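Local coordinates for protein putative alpha-ketoglutarate-dependent taurine dioxygenase (PDB 5HSX) that probably acts as an iron(II)- and 2-oxoglutarate-dependent dioxygenase of the TfdA/TauD family, at residues Q160-A164 / P165-F169; F66-H69 / E70-V73; S232-E235 / S236-L239. All coordinates share one frame; numbering follows the deposited sequence.

All three contacts are local and lie at the first turn of a helix on the surface of the chain. Contact 2 opens helix 69-77 on one side of the chain's centre. Contacts 1 and 3 open helices 164-171 and 233-247 on the opposite side. The centres of contacts 1 and 3 are 18 Å apart, and the two meet where F169 CE2 packs on L239 CD1 at 3.6 Å. Contact 2 is remote from both, its centre 42 Å from that of contact 1 and 45 Å from that of contact 3. Its H72 side chain is about 14 Å from the sodium ion bound by H123, D125, H273 and N323, probably in the iron's place.

Contact 1 of 3, residues Q160-A164 / P165-F169; sequences QKLSA and PLRSF
R167 folds back over the turn before its own helix and hydrogen-bonds to L162. Its NH1 donates to L162 O at 2.9 Å. The bond is bent, with an N-H...O angle of 137°, and the oxygen is 22° out of the guanidinium plane. The chain gets there by a bend at chi3 (-47°), which turns the guanidinium back toward the preceding residues. Q160 O also lies obliquely near NH1, at 3.5 Å.

The flat group is packed as well as bonded. A164 CA sits over the centre of one guanidinium face, 3.5 Å above the plane. NH2 lies beside the A164 methyl, CB.

Two backbone bonds begin the helix. R167 N donates to S163 O at 2.9 Å, and S168 N donates to A164 O. S163 is the N-cap residue of helix 164-171, and P165 occupies the first turn, where its lack of an N-H costs no helical bond. The short link L162-S163 joins this helix to helix 155-161, so R167 ties the new helix to the connection that leads into it. A water between S168 OG and A164 O makes a doubtful bridge, since it rests on one of two S168 conformers.

Van der Waals contacts line the turn. L162 CB meets the R167 CG methylene at 3.6 Å and lies near L166 CB. S163 OG rests against P165 CD and L166 CD2. The L162 side chain is buried and packs on L243 and H246 of helix 233-247.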
ATOM      1  N   GLN B 160      15.013 -12.439  -0.914  1.00 16.20           N
ATOM      2  CA  GLN B 160      14.834 -13.820  -1.334  1.00 21.29           C
ATOM      3  C   GLN B 160      14.174 -13.900  -2.701  1.00 17.65           C
ATOM      4  O   GLN B 160      14.400 -14.871  -3.434  1.00 19.18           O
ATOM      5  CB  GLN B 160      14.022 -14.580  -0.286  1.00 21.40           C
ATOM      6  CG  GLN B 160      14.829 -14.866   0.990  1.00 22.69           C
ATOM      7  CD  GLN B 160      13.980 -15.400   2.127  1.00 31.23           C
ATOM      8  OE1 GLN B 160      12.796 -15.686   1.954  1.00 30.32           O
ATOM      9  NE2 GLN B 160      14.584 -15.527   3.304  1.00 27.66           N
ATOM     10  N   LYS B 161      13.387 -12.883  -3.064  1.00 17.61           N
ATOM     11  CA  LYS B 161      12.675 -12.871  -4.336  1.00 15.62           C
ATOM     12  C   LYS B 161      13.512 -12.337  -5.492  1.00 18.23           C
ATOM     13  O   LYS B 161      13.088 -12.462  -6.642  1.00 18.51           O
ATOM     14  CB  LYS B 161      11.391 -12.044  -4.218  1.00 18.79           C
ATOM     15  N   LEU B 162      14.669 -11.733  -5.228  1.00 14.23           N
ATOM     16  CA  LEU B 162      15.617 -11.495  -6.311  1.00 16.74           C
ATOM     17  C   LEU B 162      15.992 -12.836  -6.920  1.00 17.52           C
ATOM     18  O   LEU B 162      16.030 -13.855  -6.228  1.00 18.63           O
ATOM     19  CB  LEU B 162      16.883 -10.802  -5.794  1.00 12.80           C
ATOM     20  CG  LEU B 162      16.743  -9.400  -5.190  1.00 15.81           C
ATOM     21  CD1 LEU B 162      18.104  -8.987  -4.613  1.00 19.50           C
ATOM     22  CD2 LEU B 162      16.287  -8.420  -6.253  1.00 16.80           C
ATOM     23  N   SER B 163      16.258 -12.842  -8.223  1.00 15.84           N
ATOM     24  CA  SER B 163      16.762 -14.063  -8.837  1.00 16.73           C
ATOM     25  C   SER B 163      18.127 -14.423  -8.253  1.00 17.31           C
ATOM     26  O   SER B 163      18.848 -13.576  -7.709  1.00 15.40           O
ATOM     27  CB  SER B 163      16.880 -13.907 -10.353  1.00 18.13           C
ATOM     28  OG  SER B 163      17.858 -12.932 -10.705  1.00 17.33           O
ATOM     29  N   ALA B 164      18.499 -15.696  -8.402  1.00 19.29           N
ATOM     30  CA  ALA B 164      19.777 -16.145  -7.848  1.00 18.79           C
ATOM     31  C   ALA B 164      20.971 -15.339  -8.363  1.00 19.87           C
ATOM     32  O   ALA B 164      21.841 -14.987  -7.543  1.00 19.00           O
ATOM     33  CB  ALA B 164      19.971 -17.646  -8.119  1.00 19.17           C
ATOM     34  N   PRO B 165      21.092 -15.023  -9.657  1.00 16.64           N
ATOM     35  CA  PRO B 165      22.244 -14.213 -10.072  1.00 19.26           C
ATOM     36  C   PRO B 165      22.232 -12.827  -9.464  1.00 16.00           C
ATOM     37  O   PRO B 165      23.297 -12.314  -9.102  1.00 17.65           O
ATOM     38  CB  PRO B 165      22.119 -14.185 -11.602  1.00 21.09           C
ATOM     39  CG  PRO B 165      21.275 -15.420 -11.925  1.00 20.60           C
ATOM     40  CD  PRO B 165      20.288 -15.444 -10.821  1.00 17.82           C
ATOM     41  N   LEU B 166      21.053 -12.214  -9.312  1.00 15.25           N
ATOM     42  CA  LEU B 166      21.001 -10.904  -8.668  1.00 16.06           C
ATOM     43  C   LEU B 166      21.388 -10.996  -7.193  1.00 16.18           C
ATOM     44  O   LEU B 166      22.110 -10.129  -6.681  1.00 15.25           O
ATOM     45  CB  LEU B 166      19.610 -10.283  -8.829  1.00 18.21           C
ATOM     46  CG  LEU B 166      19.490  -9.296  -9.995  1.00 23.97           C
ATOM     47  CD1 LEU B 166      20.382  -8.063  -9.780  1.00 21.63           C
ATOM     48  CD2 LEU B 166      19.840 -10.008 -11.297  1.00 25.17           C
ATOM     49  N   ARG B 167      20.924 -12.036  -6.492  1.00 16.43           N
ATOM     50  CA  ARG B 167      21.303 -12.201  -5.084  1.00 17.86           C
ATOM     51  C   ARG B 167      22.817 -12.312  -4.925  1.00 18.47           C
ATOM     52  O   ARG B 167      23.420 -11.626  -4.087  1.00 18.00           O
ATOM     53  CB  ARG B 167      20.620 -13.438  -4.480  1.00 17.94           C
ATOM     54  CG  ARG B 167      19.092 -13.317  -4.362  1.00 18.49           C
ATOM     55  CD  ARG B 167      18.454 -14.428  -3.529  1.00 19.59           C
ATOM     56  NE  ARG B 167      18.896 -15.788  -3.843  1.00 23.68           N
ATOM     57  CZ  ARG B 167      18.230 -16.653  -4.606  1.00 26.25           C
ATOM     58  NH1 ARG B 167      17.085 -16.301  -5.194  1.00 22.63           N
ATOM     59  NH2 ARG B 167      18.712 -17.881  -4.786  1.00 24.45           N
ATOM     60  N   SER B 168      23.452 -13.186  -5.714  1.00 17.01           N
ATOM     61  CA  SER B 168      24.904 -13.332  -5.639  0.52 22.30           C
ATOM     62  C   SER B 168      25.610 -12.024  -5.957  1.00 20.00           C
ATOM     63  O   SER B 168      26.647 -11.703  -5.357  1.00 19.68           O
ATOM     64  CB  SER B 168      25.378 -14.427  -6.596  0.52 21.33           C
ATOM     65  OG  SER B 168      25.104 -15.700  -6.067  0.52 23.06           O
ATOM     66  N   PHE B 169      25.064 -11.256  -6.907  1.00 15.29           N
ATOM     67  CA  PHE B 169      25.638  -9.961  -7.264  1.00 20.45           C
ATOM     68  C   PHE B 169      25.573  -8.971  -6.099  1.00 19.83           C
ATOM     69  O   PHE B 169      26.592  -8.393  -5.708  1.00 17.86           O
ATOM     70  CB  PHE B 169      24.909  -9.409  -8.494  1.00 13.73           C
ATOM     71  CG  PHE B 169      25.452  -8.093  -8.995  1.00 18.93           C
ATOM     72  CD1 PHE B 169      26.816  -7.898  -9.154  1.00 18.44           C
ATOM     73  CD2 PHE B 169      24.584  -7.067  -9.342  1.00 23.50           C
ATOM     74  CE1 PHE B 169      27.307  -6.686  -9.631  1.00 21.73           C
ATOM     75  CE2 PHE B 169      25.067  -5.855  -9.816  1.00 22.75           C
ATOM     76  CZ  PHE B 169      26.421  -5.659  -9.962  1.00 21.51           C
TER
HETATM   77  O   HOH W   1      23.496 -17.782  -6.710  1.00 40.10           O

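Contact 2 of 3, residues F66-H69 / E70-V73; sequences FLTH and EQHV. With EDO (1,2-ethanediol), chain S.
T68 and Q71 meet through two torsions. T68 OG1 stands between its backbone N and carbonyl carbon (chi1 63°), which turns the hydroxyl to the start of the helix. Q71 CG lies anti to its carbonyl carbon, and the chain then runs extended, bringing the amide oxygen back to T68 N. The result is a capping box at the start of helix 69-77. Q71 N donates to T68 OG1 at 3.0 Å. In return T68 N donates to Q71 OE1 at 2.9 Å, a nearly straight bond with an N-H...O angle of 170°. The donor is tilted 32° from the amide's carbonyl plane. A water gives a second hydrogen bond to OE1 at 2.6 Å and also one to F66 O, so the amide oxygen has two donors. H72 N to T68 O and V73 N to H69 O carry the helix onward.

A 1,2-ethanediol, probably from the crystallisation liquor, lies beside the turn. Its O1 donates to E70 OE1 at 3.2 Å. Its C2 sits 3.3 Å above one face of the H69 ring, toward the rim.

Both histidines bond to strand 135-140. H69 ND1 and the ND1 of the buried H72 each hydrogen-bond to R139 NH1, and H72 NE2 bonds to I137 O. The helix start is thereby fastened to that strand, while Y289 of strand 287-293 meets the H69 ring edge-to-face.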
ATOM      1  N   PHE B  66      -3.045   2.476  26.124  1.00 31.83           N
ATOM      2  CA  PHE B  66      -2.969   3.905  26.421  1.00 31.54           C
ATOM      3  C   PHE B  66      -1.889   4.107  27.476  1.00 34.35           C
ATOM      4  O   PHE B  66      -2.105   3.840  28.662  1.00 33.72           O
ATOM      5  CB  PHE B  66      -4.334   4.426  26.858  1.00 36.49           C
ATOM      6  CG  PHE B  66      -5.407   4.180  25.833  1.00 39.37           C
ATOM      7  CD1 PHE B  66      -5.564   5.042  24.759  1.00 37.81           C
ATOM      8  CD2 PHE B  66      -6.221   3.060  25.915  1.00 37.81           C
ATOM      9  CE1 PHE B  66      -6.533   4.807  23.796  1.00 35.93           C
ATOM     10  CE2 PHE B  66      -7.190   2.817  24.959  1.00 40.05           C
ATOM     11  CZ  PHE B  66      -7.344   3.689  23.898  1.00 38.75           C
ATOM     12  N   LEU B  67      -0.722   4.581  27.039  1.00 31.74           N
ATOM     13  CA  LEU B  67       0.485   4.572  27.853  1.00 31.24           C
ATOM     14  C   LEU B  67       0.940   5.980  28.218  1.00 34.41           C
ATOM     15  O   LEU B  67       0.738   6.937  27.464  1.00 35.69           O
ATOM     16  CB  LEU B  67       1.626   3.863  27.117  1.00 28.18           C
ATOM     17  CG  LEU B  67       1.317   2.494  26.508  1.00 30.87           C
ATOM     18  CD1 LEU B  67       2.553   1.938  25.811  1.00 31.67           C
ATOM     19  CD2 LEU B  67       0.816   1.533  27.588  1.00 32.47           C
ATOM     20  N   THR B  68       1.568   6.090  29.385  1.00 32.25           N
ATOM     21  CA  THR B  68       2.380   7.246  29.723  1.00 35.60           C
ATOM     22  C   THR B  68       3.760   7.120  29.076  1.00 32.88           C
ATOM     23  O   THR B  68       4.162   6.049  28.611  1.00 32.33           O
ATOM     24  CB  THR B  68       2.544   7.375  31.237  1.00 35.61           C
ATOM     25  OG1 THR B  68       3.254   6.230  31.734  1.00 33.65           O
ATOM     26  CG2 THR B  68       1.184   7.490  31.938  1.00 35.69           C
ATOM     27  N   HIS B  69       4.500   8.233  29.054  1.00 30.12           N
ATOM     28  CA  HIS B  69       5.882   8.180  28.578  1.00 29.38           C
ATOM     29  C   HIS B  69       6.694   7.176  29.387  1.00 30.59           C
ATOM     30  O   HIS B  69       7.510   6.428  28.831  1.00 31.33           O
ATOM     31  CB  HIS B  69       6.539   9.563  28.661  1.00 35.34           C
ATOM     32  CG  HIS B  69       6.005  10.558  27.677  1.00 36.69           C
ATOM     33  ND1 HIS B  69       5.530  10.202  26.433  1.00 33.31           N
ATOM     34  CD2 HIS B  69       5.890  11.907  27.751  1.00 34.86           C
ATOM     35  CE1 HIS B  69       5.135  11.285  25.788  1.00 35.11           C
ATOM     36  NE2 HIS B  69       5.340  12.333  26.565  1.00 33.53           N
ATOM     37  N   GLU B  70       6.477   7.140  30.705  1.00 31.85           N
ATOM     38  CA  GLU B  70       7.201   6.192  31.547  1.00 34.04           C
ATOM     39  C   GLU B  70       6.860   4.753  31.189  1.00 33.71           C
ATOM     40  O   GLU B  70       7.748   3.894  31.136  1.00 32.04           O
ATOM     41  CB  GLU B  70       6.906   6.451  33.026  1.00 41.99           C
ATOM     42  CG  GLU B  70       7.559   7.701  33.591  1.00 56.80           C
ATOM     43  CD  GLU B  70       6.741   8.962  33.350  1.00 69.43           C
ATOM     44  OE1 GLU B  70       5.791   8.930  32.533  1.00 67.67           O
ATOM     45  OE2 GLU B  70       7.048   9.989  33.993  1.00 74.52           O
ATOM     46  N   GLN B  71       5.578   4.465  30.948  1.00 35.01           N
ATOM     47  CA  GLN B  71       5.195   3.103  30.591  1.00 35.90           C
ATOM     48  C   GLN B  71       5.740   2.721  29.223  1.00 30.96           C
ATOM     49  O   GLN B  71       6.156   1.578  29.011  1.00 29.48           O
ATOM     50  CB  GLN B  71       3.674   2.957  30.636  1.00 31.73           C
ATOM     51  CG  GLN B  71       3.117   2.943  32.057  1.00 36.14           C
ATOM     52  CD  GLN B  71       1.631   3.280  32.111  1.00 39.95           C
ATOM     53  OE1 GLN B  71       1.062   3.803  31.150  1.00 36.28           O
ATOM     54  NE2 GLN B  71       1.001   2.983  33.245  1.00 38.90           N
ATOM     55  N   HIS B  72       5.752   3.672  28.286  1.00 26.57           N
ATOM     56  CA  HIS B  72       6.320   3.432  26.963  1.00 28.67           C
ATOM     57  C   HIS B  72       7.806   3.093  27.066  1.00 28.00           C
ATOM     58  O   HIS B  72       8.288   2.136  26.444  1.00 27.70           O
ATOM     59  CB  HIS B  72       6.071   4.677  26.098  1.00 28.32           C
ATOM     60  CG  HIS B  72       6.489   4.552  24.664  1.00 26.12           C
ATOM     61  ND1 HIS B  72       6.215   5.537  23.735  1.00 26.44           N
ATOM     62  CD2 HIS B  72       7.156   3.581  23.995  1.00 24.46           C
ATOM     63  CE1 HIS B  72       6.693   5.176  22.558  1.00 26.55           C
ATOM     64  NE2 HIS B  72       7.271   3.995  22.689  1.00 25.32           N
ATOM     65  N   VAL B  73       8.550   3.860  27.865  1.00 27.28           N
ATOM     66  CA  VAL B  73       9.970   3.574  28.049  1.00 28.53           C
ATOM     67  C   VAL B  73      10.157   2.234  28.745  1.00 30.82           C
ATOM     68  O   VAL B  73      11.017   1.431  28.357  1.00 28.48           O
ATOM     69  CB  VAL B  73      10.653   4.719  28.826  1.00 28.03           C
ATOM     70  CG1 VAL B  73      12.060   4.309  29.280  1.00 30.63           C
ATOM     71  CG2 VAL B  73      10.705   5.978  27.965  1.00 27.19           C
TER
HETATM   72  C1  EDO S 407       2.815  10.777  30.244  1.00 60.44           C
HETATM   73  O1  EDO S 407       3.948  11.098  31.062  1.00 68.45           O
HETATM   74  C2  EDO S 407       2.847  11.604  28.967  1.00 62.30           C
HETATM   75  O2  EDO S 407       2.042  10.986  27.957  1.00 60.33           O
HETATM   76  O   HOH W   2      -1.310   4.916  31.069  1.00 40.40           O

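Contact 3 of 3, residues S232-E235 / S236-L239; sequences SPRE and SQVL
R234 and Q237 join side chains across the first turn of helix 233-247, which opens with a capping box made by S232 and E235. In the box, S232 OG accepts from E235 N at 3.1 Å. E235 OE1 accepts from S232 N at 2.9 Å, from above the carboxylate plane. S232 chi1 of 80° turns the hydroxyl toward E235 N. E235 runs extended beyond CG, so its carboxylate reaches back to the start of the helix. A carboxylate at this end would probably be favoured by the helix dipole.

R234 and Q237 both send CG anti to the backbone N, but their chains then part ways. R234 bends at chi2 (57°) and swings its guanidinium along the helix toward the next turn. Q237 stays extended, which lifts its amide to the level of that group. NH1 then donates to Q237 OE1 at 2.8 Å. The guanidinium and amide planes stand 85° apart, so the oxygen is close to the guanidinium plane while the donor approaches from above the amide plane. The bond itself is bent.

The backbone makes the ordinary helical bonds: S236 N to S232 O, Q237 N to P233 O, V238 N to R234 O and L239 N to E235 O. S236 is buried, and its OG hydrogen-bonds to the backbone N of I228, which binds the helix to strand 225-228. L239 also packs on I228. V238 CG2 lies 3.3 Å from R234 CZ, directly over the centre of the guanidinium.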
ATOM      1  N   SER B 232      30.068   2.558 -11.723  1.00 16.56           N
ATOM      2  CA  SER B 232      29.958   3.896 -12.291  1.00 21.77           C
ATOM      3  C   SER B 232      28.688   4.589 -11.793  1.00 19.19           C
ATOM      4  O   SER B 232      27.755   3.939 -11.306  1.00 17.04           O
ATOM      5  CB  SER B 232      29.963   3.831 -13.819  1.00 20.38           C
ATOM      6  OG  SER B 232      28.681   3.468 -14.320  1.00 15.87           O
ATOM      7  N   PRO B 233      28.636   5.915 -11.883  1.00 16.14           N
ATOM      8  CA  PRO B 233      27.420   6.618 -11.451  1.00 17.94           C
ATOM      9  C   PRO B 233      26.161   6.105 -12.129  1.00 14.50           C
ATOM     10  O   PRO B 233      25.130   5.977 -11.456  1.00 15.90           O
ATOM     11  CB  PRO B 233      27.729   8.079 -11.804  1.00 17.31           C
ATOM     12  CG  PRO B 233      29.267   8.160 -11.634  1.00 16.45           C
ATOM     13  CD  PRO B 233      29.736   6.849 -12.209  1.00 16.95           C
ATOM     14  N   ARG B 234      26.211   5.806 -13.436  1.00 15.49           N
ATOM     15  CA  ARG B 234      25.008   5.323 -14.121  1.00 13.77           C
ATOM     16  C   ARG B 234      24.701   3.883 -13.728  1.00 15.76           C
ATOM     17  O   ARG B 234      23.540   3.518 -13.524  1.00 15.15           O
ATOM     18  CB  ARG B 234      25.168   5.439 -15.639  1.00 15.51           C
ATOM     19  CG  ARG B 234      23.943   4.903 -16.446  1.00 15.43           C
ATOM     20  CD  ARG B 234      22.624   5.603 -16.050  1.00 14.74           C
ATOM     21  NE  ARG B 234      21.513   5.095 -16.877  1.00 14.98           N
ATOM     22  CZ  ARG B 234      20.229   5.206 -16.580  1.00 17.70           C
ATOM     23  NH1 ARG B 234      19.842   5.844 -15.481  1.00 16.44           N
ATOM     24  NH2 ARG B 234      19.320   4.666 -17.400  1.00 15.34           N
ATOM     25  N   GLU B 235      25.733   3.046 -13.600  1.00 15.60           N
ATOM     26  CA  GLU B 235      25.498   1.690 -13.116  1.00 14.12           C
ATOM     27  C   GLU B 235      24.827   1.712 -11.747  1.00 13.56           C
ATOM     28  O   GLU B 235      23.867   0.967 -11.501  1.00 14.38           O
ATOM     29  CB  GLU B 235      26.822   0.925 -13.064  1.00 13.18           C
ATOM     30  CG  GLU B 235      27.395   0.625 -14.472  1.00 13.89           C
ATOM     31  CD  GLU B 235      28.864   0.234 -14.429  1.00 19.37           C
ATOM     32  OE1 GLU B 235      29.435   0.196 -13.318  1.00 17.68           O
ATOM     33  OE2 GLU B 235      29.447  -0.017 -15.510  1.00 17.82           O
ATOM     34  N   SER B 236      25.338   2.554 -10.840  1.00 12.98           N
ATOM     35  CA  SER B 236      24.770   2.685  -9.504  1.00 13.86           C
ATOM     36  C   SER B 236      23.315   3.130  -9.587  1.00 18.75           C
ATOM     37  O   SER B 236      22.431   2.545  -8.950  1.00 14.97           O
ATOM     38  CB  SER B 236      25.588   3.692  -8.685  1.00 15.32           C
ATOM     39  OG  SER B 236      24.995   3.946  -7.422  1.00 17.00           O
ATOM     40  N   GLN B 237      23.053   4.157 -10.392  1.00 12.84           N
ATOM     41  CA  GLN B 237      21.691   4.677 -10.505  1.00 12.76           C
ATOM     42  C   GLN B 237      20.720   3.594 -10.986  1.00 15.36           C
ATOM     43  O   GLN B 237      19.633   3.414 -10.417  1.00 15.06           O
ATOM     44  CB  GLN B 237      21.681   5.876 -11.452  1.00 17.16           C
ATOM     45  CG  GLN B 237      20.283   6.492 -11.697  1.00 16.76           C
ATOM     46  CD  GLN B 237      20.375   7.748 -12.528  1.00 16.44           C
ATOM     47  OE1 GLN B 237      20.857   7.721 -13.669  1.00 15.01           O
ATOM     48  NE2 GLN B 237      19.938   8.875 -11.957  1.00 24.20           N
ATOM     49  N   VAL B 238      21.099   2.870 -12.043  1.00 12.68           N
ATOM     50  CA  VAL B 238      20.228   1.848 -12.623  1.00 13.01           C
ATOM     51  C   VAL B 238      19.967   0.730 -11.613  1.00 17.32           C
ATOM     52  O   VAL B 238      18.825   0.276 -11.424  1.00 14.88           O
ATOM     53  CB  VAL B 238      20.867   1.308 -13.918  1.00 16.63           C
ATOM     54  CG1 VAL B 238      20.273  -0.031 -14.306  1.00 18.86           C
ATOM     55  CG2 VAL B 238      20.690   2.329 -15.051  1.00 17.03           C
ATOM     56  N   LEU B 239      21.025   0.273 -10.947  1.00 15.17           N
ATOM     57  CA  LEU B 239      20.885  -0.828 -10.000  1.00 14.86           C
ATOM     58  C   LEU B 239      20.072  -0.418  -8.780  1.00 12.75           C
ATOM     59  O   LEU B 239      19.240  -1.195  -8.296  1.00 15.12           O
ATOM     60  CB  LEU B 239      22.265  -1.332  -9.557  1.00 16.17           C
ATOM     61  CG  LEU B 239      23.031  -2.070 -10.659  1.00 16.66           C
ATOM     62  CD1 LEU B 239      24.480  -2.276 -10.222  1.00 16.83           C
ATOM     63  CD2 LEU B 239      22.333  -3.399 -10.997  1.00 17.93           C
TER